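Local coordinates for CBS domain-containing protein (Pyrococcus horikoshii, PDB 2YZI) that is of unknown function but carries a tandem pair of CBS domains, a module that in relatives often senses adenosine nucleotides, at residues 55-58 against 59-63; 26-29 against 30-33; 43-46 against 47-51. All coordinates share one frame; numbering follows the deposited sequence.

Contact 1. Residues 55-58 against 59-63; sequences TKSD and IIRRV
Asp58 and Arg61, three residues apart on one helix, form a salt bridge in which Asp58 OD1 takes Arg61 NH2 at 2.6 Å. The acceptor uses its anti lone pair, and the oxygen lies 5° out of the guanidinium plane, at the edge of that group; carboxylate and guanidinium are turned 82° apart. Arg61 folds back to make this bond through its bent chi3 (61°). The other oxygen, Asp58 OD2, accepts Thr55 N at 2.5 Å, while Asp58 N returns a bond of 3.1 Å to Thr55 OG1. These reciprocal bonds define a capping box, with Thr55 as N-cap, so the carboxylate ties the first turn together at one oxygen and holds Arg61 at the other. Backbone bonds continue the helix, among them Arg62 N to Asp58 O at 2.7 Å. Arg62 NH1 is hydrogen-bonded to Ile77 O. The Ile59 side chain runs back beside the start of the helix, its CG1 3.5 Å from Thr55 O. Helix 56-64 starts directly after strand 50-55; Ile59 packs on Ser30 and Met33 of helix 26-35, whereas Lys56 NZ and Ser57 OG hydrogen-bond with Ser57 and Lys56 of the second subunit.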
loop_
_atom_site.group_PDB
_atom_site.type_symbol
_atom_site.label_atom_id
_atom_site.label_comp_id
_atom_site.label_asym_id
_atom_site.label_seq_id
_atom_site.Cartn_x
_atom_site.Cartn_y
_atom_site.Cartn_z
ATOM N N THR B 55 -9.570 2.656 3.182
ATOM C CA THR B 55 -8.222 2.747 2.632
ATOM C C THR B 55 -8.176 3.631 1.402
ATOM O O THR B 55 -9.187 4.183 0.982
ATOM C CB THR B 55 -7.703 1.364 2.220
ATOM O OG1 THR B 55 -8.486 0.877 1.124
ATOM C CG2 THR B 55 -7.793 0.391 3.382
ATOM N N LYS B 56 -6.981 3.766 0.840
ATOM C CA LYS B 56 -6.781 4.556 -0.362
ATOM C C LYS B 56 -7.450 3.787 -1.496
ATOM O O LYS B 56 -8.039 4.367 -2.410
ATOM C CB LYS B 56 -5.285 4.722 -0.639
ATOM C CG LYS B 56 -4.565 5.672 0.318
ATOM C CD LYS B 56 -3.076 5.774 -0.007
ATOM C CE LYS B 56 -2.358 6.770 0.908
ATOM N NZ LYS B 56 -0.883 6.859 0.655
ATOM N N SER B 57 -7.366 2.467 -1.405
ATOM C CA SER B 57 -7.959 1.604 -2.401
ATOM C C SER B 57 -9.468 1.817 -2.452
ATOM O O SER B 57 -10.049 1.846 -3.538
ATOM C CB SER B 57 -7.640 0.145 -2.086
ATOM O OG SER B 57 -7.974 -0.684 -3.177
ATOM N N ASP B 58 -10.103 1.960 -1.288
ATOM C CA ASP B 58 -11.548 2.175 -1.241
ATOM C C ASP B 58 -11.869 3.456 -1.988
ATOM O O ASP B 58 -12.869 3.537 -2.696
ATOM C CB ASP B 58 -12.056 2.311 0.199
ATOM C CG ASP B 58 -11.822 1.072 1.025
ATOM O OD1 ASP B 58 -12.048 -0.051 0.523
ATOM O OD2 ASP B 58 -11.424 1.221 2.193
ATOM N N ILE B 59 -11.014 4.457 -1.808
ATOM C CA ILE B 59 -11.180 5.747 -2.464
ATOM C C ILE B 59 -11.118 5.609 -3.983
ATOM O O ILE B 59 -11.864 6.275 -4.693
ATOM C CB ILE B 59 -10.106 6.743 -1.981
ATOM C CG1 ILE B 59 -10.408 7.140 -0.535
ATOM C CG2 ILE B 59 -10.061 7.966 -2.884
ATOM C CD1 ILE B 59 -9.290 7.869 0.158
ATOM N N ILE B 60 -10.245 4.735 -4.482
ATOM C CA ILE B 60 -10.132 4.545 -5.926
ATOM C C ILE B 60 -11.364 3.814 -6.470
ATOM O O ILE B 60 -11.970 4.244 -7.448
ATOM C CB ILE B 60 -8.858 3.734 -6.310
ATOM C CG1 ILE B 60 -7.586 4.508 -5.952
ATOM C CG2 ILE B 60 -8.853 3.457 -7.808
ATOM C CD1 ILE B 60 -7.355 5.737 -6.807
ATOM N N ARG B 61 -11.740 2.720 -5.815
ATOM C CA ARG B 61 -12.882 1.917 -6.239
ATOM C C ARG B 61 -14.271 2.524 -5.993
ATOM O O ARG B 61 -15.185 2.331 -6.796
ATOM C CB ARG B 61 -12.830 0.542 -5.570
ATOM C CG ARG B 61 -14.037 -0.335 -5.892
ATOM C CD ARG B 61 -14.073 -1.631 -5.085
ATOM N NE ARG B 61 -14.155 -1.392 -3.647
ATOM C CZ ARG B 61 -13.118 -1.080 -2.878
ATOM N NH1 ARG B 61 -11.903 -0.971 -3.402
ATOM N NH2 ARG B 61 -13.293 -0.875 -1.582
ATOM N N ARG B 62 -14.436 3.247 -4.894
ATOM C CA ARG B 62 -15.742 3.814 -4.582
ATOM C C ARG B 62 -15.932 5.280 -4.943
ATOM O O ARG B 62 -17.021 5.833 -4.764
ATOM C CB ARG B 62 -16.057 3.578 -3.104
ATOM C CG ARG B 62 -16.145 2.099 -2.779
ATOM C CD ARG B 62 -16.408 1.828 -1.316
ATOM N NE ARG B 62 -16.483 0.390 -1.063
ATOM C CZ ARG B 62 -16.707 -0.157 0.128
ATOM N NH1 ARG B 62 -16.881 0.613 1.193
ATOM N NH2 ARG B 62 -16.759 -1.477 0.253
ATOM N N VAL B 63 -14.881 5.905 -5.465
ATOM C CA VAL B 63 -14.967 7.302 -5.858
ATOM C C VAL B 63 -14.517 7.513 -7.306
ATOM O O VAL B 63 -15.332 7.851 -8.156
ATOM C CB VAL B 63 -14.129 8.203 -4.919
ATOM C CG1 VAL B 63 -14.260 9.661 -5.341
ATOM C CG2 VAL B 63 -14.597 8.032 -3.473
#

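Contact 2. Residues 26-29 against 30-33; sequences VQEA and SRLM
Glu28 and Arg31 form a salt bridge about one turn apart on the helix, and their side chains run alongside each other in the same direction. Arg31 grips the carboxylate side-on: NE donates to Glu28 OE1 at 3.0 Å, almost straight at 172°, and NH2 donates to Glu28 OE2 at 2.7 Å. Both oxygens use syn lone pairs, and the two flat groups are only 29° from coplanar. A bend at chi2 (41°) brings the Glu28 carboxylate round to the arginine, whose NH1 has a further salt bridge to Glu35. Among uncharged bonds, Val26 O accepts two donors from Ser30, N and OG, each at 2.9 Å and from opposite faces of the carbonyl plane; the hydroxyl is thereby turned back onto the helix backbone. Helix 26-35 is the crossover of the beta-alpha-beta unit between strands 19-20 and 40-44 in the first CBS domain. Its regular i to i+4 bonding includes Leu32 N to Glu28 O at 2.9 Å and Met33 N to Ala29 O at 3.0 Å. Selenomethionine Met33 also lays its CG against Ala29 O, at 3.2 Å. In the apolar packing, Ala29 and Met33 rest on Leu41 of strand 40-44, and Val26 touches Ile59 of helix 56-64.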
loop_
_atom_site.group_PDB
_atom_site.type_symbol
_atom_site.label_atom_id
_atom_site.label_comp_id
_atom_site.label_asym_id
_atom_site.label_seq_id
_atom_site.Cartn_x
_atom_site.Cartn_y
_atom_site.Cartn_z
ATOM N N VAL B 26 -13.762 13.280 1.219
ATOM C CA VAL B 26 -12.772 12.381 0.653
ATOM C C VAL B 26 -11.520 13.144 0.251
ATOM O O VAL B 26 -10.409 12.659 0.437
ATOM C CB VAL B 26 -13.344 11.637 -0.570
ATOM C CG1 VAL B 26 -12.248 10.861 -1.272
ATOM C CG2 VAL B 26 -14.450 10.692 -0.123
ATOM N N GLN B 27 -11.701 14.351 -0.277
ATOM C CA GLN B 27 -10.563 15.158 -0.694
ATOM C C GLN B 27 -9.680 15.536 0.494
ATOM O O GLN B 27 -8.456 15.462 0.409
ATOM C CB GLN B 27 -11.039 16.417 -1.410
ATOM C CG GLN B 27 -10.023 16.946 -2.403
ATOM C CD GLN B 27 -10.438 18.262 -3.032
ATOM O OE1 GLN B 27 -11.543 18.392 -3.561
ATOM N NE2 GLN B 27 -9.547 19.244 -2.984
ATOM N N GLU B 28 -10.294 15.930 1.604
ATOM C CA GLU B 28 -9.536 16.301 2.797
ATOM C C GLU B 28 -8.859 15.079 3.412
ATOM O O GLU B 28 -7.690 15.133 3.792
ATOM C CB GLU B 28 -10.461 16.965 3.819
ATOM C CG GLU B 28 -9.852 17.153 5.201
ATOM C CD GLU B 28 -8.404 17.619 5.167
ATOM O OE1 GLU B 28 -8.040 18.410 4.270
ATOM O OE2 GLU B 28 -7.625 17.205 6.051
ATOM N N ALA B 29 -9.600 13.982 3.518
ATOM C CA ALA B 29 -9.046 12.751 4.061
ATOM C C ALA B 29 -7.831 12.334 3.213
ATOM O O ALA B 29 -6.816 11.872 3.742
ATOM C CB ALA B 29 -10.106 11.655 4.051
ATOM N N SER B 30 -7.935 12.509 1.897
ATOM C CA SER B 30 -6.831 12.165 1.002
ATOM C C SER B 30 -5.580 12.985 1.311
ATOM O O SER B 30 -4.471 12.453 1.324
ATOM C CB SER B 30 -7.224 12.386 -0.464
ATOM O OG SER B 30 -8.121 11.389 -0.918
ATOM N N ARG B 31 -5.762 14.277 1.564
ATOM C CA ARG B 31 -4.636 15.148 1.860
ATOM C C ARG B 31 -4.000 14.760 3.182
ATOM O O ARG B 31 -2.774 14.702 3.303
ATOM C CB ARG B 31 -5.079 16.607 1.922
ATOM C CG ARG B 31 -3.936 17.579 2.169
ATOM C CD ARG B 31 -4.469 18.851 2.758
ATOM N NE ARG B 31 -5.099 18.608 4.053
ATOM C CZ ARG B 31 -4.429 18.365 5.172
ATOM N NH1 ARG B 31 -3.102 18.335 5.164
ATOM N NH2 ARG B 31 -5.089 18.153 6.299
ATOM N N LEU B 32 -4.841 14.505 4.174
ATOM C CA LEU B 32 -4.364 14.104 5.488
ATOM C C LEU B 32 -3.528 12.821 5.386
ATOM O O LEU B 32 -2.499 12.682 6.055
ATOM C CB LEU B 32 -5.557 13.891 6.421
ATOM C CG LEU B 32 -5.302 13.531 7.884
ATOM C CD1 LEU B 32 -4.460 14.599 8.568
ATOM C CD2 LEU B 32 -6.650 13.378 8.583
HETATM N N MSE B 33 -3.971 11.892 4.539
HETATM C CA MSE B 33 -3.271 10.624 4.352
HETATM C C MSE B 33 -1.901 10.825 3.719
HETATM O O MSE B 33 -0.927 10.175 4.097
HETATM C CB MSE B 33 -4.092 9.680 3.468
HETATM C CG MSE B 33 -5.333 9.099 4.121
HETATM SE SE MSE B 33 -6.437 8.259 2.750
HETATM C CE MSE B 33 -6.156 6.386 3.207
#

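Contact 3. Residues 43-46 against 47-51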
loop_
_atom_site.group_PDB
_atom_site.type_symbol
_atom_site.label_atom_id
_atom_site.label_comp_id
_atom_site.label_asym_id
_atom_site.label_seq_id
_atom_site.Cartn_x
_atom_site.Cartn_y
_atom_site.Cartn_z
ATOM N N VAL B 43 -12.796 6.143 11.132
ATOM C CA VAL B 43 -13.727 7.258 11.243
ATOM C C VAL B 43 -14.338 7.219 12.636
ATOM O O VAL B 43 -14.842 6.182 13.067
ATOM C CB VAL B 43 -14.843 7.148 10.196
ATOM C CG1 VAL B 43 -15.751 8.386 10.263
ATOM C CG2 VAL B 43 -14.227 6.980 8.810
ATOM N N ILE B 44 -14.298 8.351 13.335
ATOM C CA ILE B 44 -14.811 8.427 14.701
ATOM C C ILE B 44 -16.021 9.346 14.842
ATOM O O ILE B 44 -16.032 10.445 14.291
ATOM C CB ILE B 44 -13.694 8.913 15.650
ATOM C CG1 ILE B 44 -12.588 7.863 15.725
ATOM C CG2 ILE B 44 -14.236 9.185 17.024
ATOM C CD1 ILE B 44 -11.798 7.721 14.452
ATOM N N ASN B 45 -17.042 8.897 15.565
ATOM C CA ASN B 45 -18.231 9.730 15.771
ATOM C C ASN B 45 -17.968 10.752 16.887
ATOM O O ASN B 45 -16.897 10.750 17.492
ATOM C CB ASN B 45 -19.460 8.880 16.126
ATOM C CG ASN B 45 -19.296 8.121 17.428
ATOM O OD1 ASN B 45 -18.685 8.611 18.375
ATOM N ND2 ASN B 45 -19.860 6.920 17.486
ATOM N N ASP B 46 -18.952 11.604 17.171
ATOM C CA ASP B 46 -18.797 12.644 18.188
ATOM C C ASP B 46 -18.572 12.153 19.609
ATOM O O ASP B 46 -18.198 12.938 20.475
ATOM C CB ASP B 46 -19.996 13.601 18.170
ATOM C CG ASP B 46 -20.117 14.361 16.859
ATOM O OD1 ASP B 46 -19.082 14.852 16.355
ATOM O OD2 ASP B 46 -21.249 14.477 16.336
ATOM N N ASP B 47 -18.810 10.872 19.859
ATOM C CA ASP B 47 -18.593 10.330 21.192
ATOM C C ASP B 47 -17.207 9.697 21.317
ATOM O O ASP B 47 -16.863 9.142 22.359
ATOM C CB ASP B 47 -19.679 9.313 21.548
ATOM C CG ASP B 47 -21.035 9.963 21.775
ATOM O OD1 ASP B 47 -21.072 11.065 22.365
ATOM O OD2 ASP B 47 -22.063 9.373 21.377
ATOM N N GLY B 48 -16.421 9.795 20.247
ATOM C CA GLY B 48 -15.070 9.263 20.243
ATOM C C GLY B 48 -14.931 7.800 19.876
ATOM O O GLY B 48 -13.884 7.200 20.113
ATOM N N ASN B 49 -15.960 7.219 19.278
ATOM C CA ASN B 49 -15.903 5.806 18.934
ATOM C C ASN B 49 -15.756 5.545 17.450
ATOM O O ASN B 49 -16.220 6.327 16.625
ATOM C CB ASN B 49 -17.145 5.094 19.468
ATOM C CG ASN B 49 -17.429 5.442 20.916
ATOM O OD1 ASN B 49 -16.522 5.495 21.738
ATOM N ND2 ASN B 49 -18.696 5.678 21.234
ATOM N N VAL B 50 -15.101 4.439 17.113
ATOM C CA VAL B 50 -14.912 4.097 15.717
ATOM C C VAL B 50 -16.227 3.662 15.092
ATOM O O VAL B 50 -16.890 2.736 15.572
ATOM C CB VAL B 50 -13.891 2.967 15.526
ATOM C CG1 VAL B 50 -13.731 2.678 14.034
ATOM C CG2 VAL B 50 -12.558 3.353 16.147
ATOM N N VAL B 51 -16.597 4.351 14.022
ATOM C CA VAL B 51 -17.821 4.066 13.305
ATOM C C VAL B 51 -17.503 3.561 11.914
ATOM O O VAL B 51 -18.375 3.059 11.221
ATOM C CB VAL B 51 -18.689 5.323 13.181
ATOM C CG1 VAL B 51 -19.286 5.685 14.544
ATOM C CG2 VAL B 51 -17.843 6.475 12.660
HETATM O O HOH W 1 -20.893 5.647 20.201
#
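Asn45 meets Asp47 and Asn49 through a single side-chain oxygen. Asp47 N reaches Asn45 OD1 at 2.7 Å and Asn49 N reaches it at 3.2 Å, from opposite faces of the amide plane; the second bond is straight at the hydrogen (170°), although its donor stands well above that plane. With chi1 at 63°, CG sits between the backbone N and the carbonyl carbon, which swings the amide over the loop. The first of these bonds fits an Asx turn, and it overlaps the type I beta turn from Asn45 to Gly48, closed by Gly48 N on Asn45 O at 3.0 Å. Gly48 ends the turn with positive phi (86°). On the amide's other branch, Asn45 ND2 lies 3.2 Å from Val51 CG1.

Val51 anchors the strand end of the loop. Its N donates to Val43 O at 2.7 Å, and its CG2 meets Val43 CG1 at 3.7 Å, the two side chains crossing at about a right angle. Between this backbone bond and that of Asn45 N to Asn49 O at 2.9 Å, Ile44 and Val50 form an antiparallel non-hydrogen-bonded pair, with their side chains on the same face of the sheet. Ile44 CG2 folds over Gly48 and comes within 3.3 Å of Gly48 CA, tighter than usual carbon contact.

The segments form the turn end of the hairpin joining strands 40-44 and 50-55. Strand 40-44 is central in its sheet, with Ile44 bonded through its backbone to Val20 of strand 19-20, while Val43 packs on Pro22 and Met78.

All three contacts lie in the first CBS domain. Contacts 1 and 2 are partly buried and sit on two helices that pack together, their centres about 12 Å apart: Lys56 CG approaches Met33 CE at 3.4 Å, and both contacts touch the second subunit. Each has an acid and an arginine three residues apart, but in contact 1 the acid also caps its helix, whereas in contact 2 the pairing is bidentate. Contact 3 is a surface turn, about 21 Å from contact 1 between centres, untouched by the second subunit and built on amide and backbone bonds without a salt bridge. Strand 50-55 links it in sequence to contact 1.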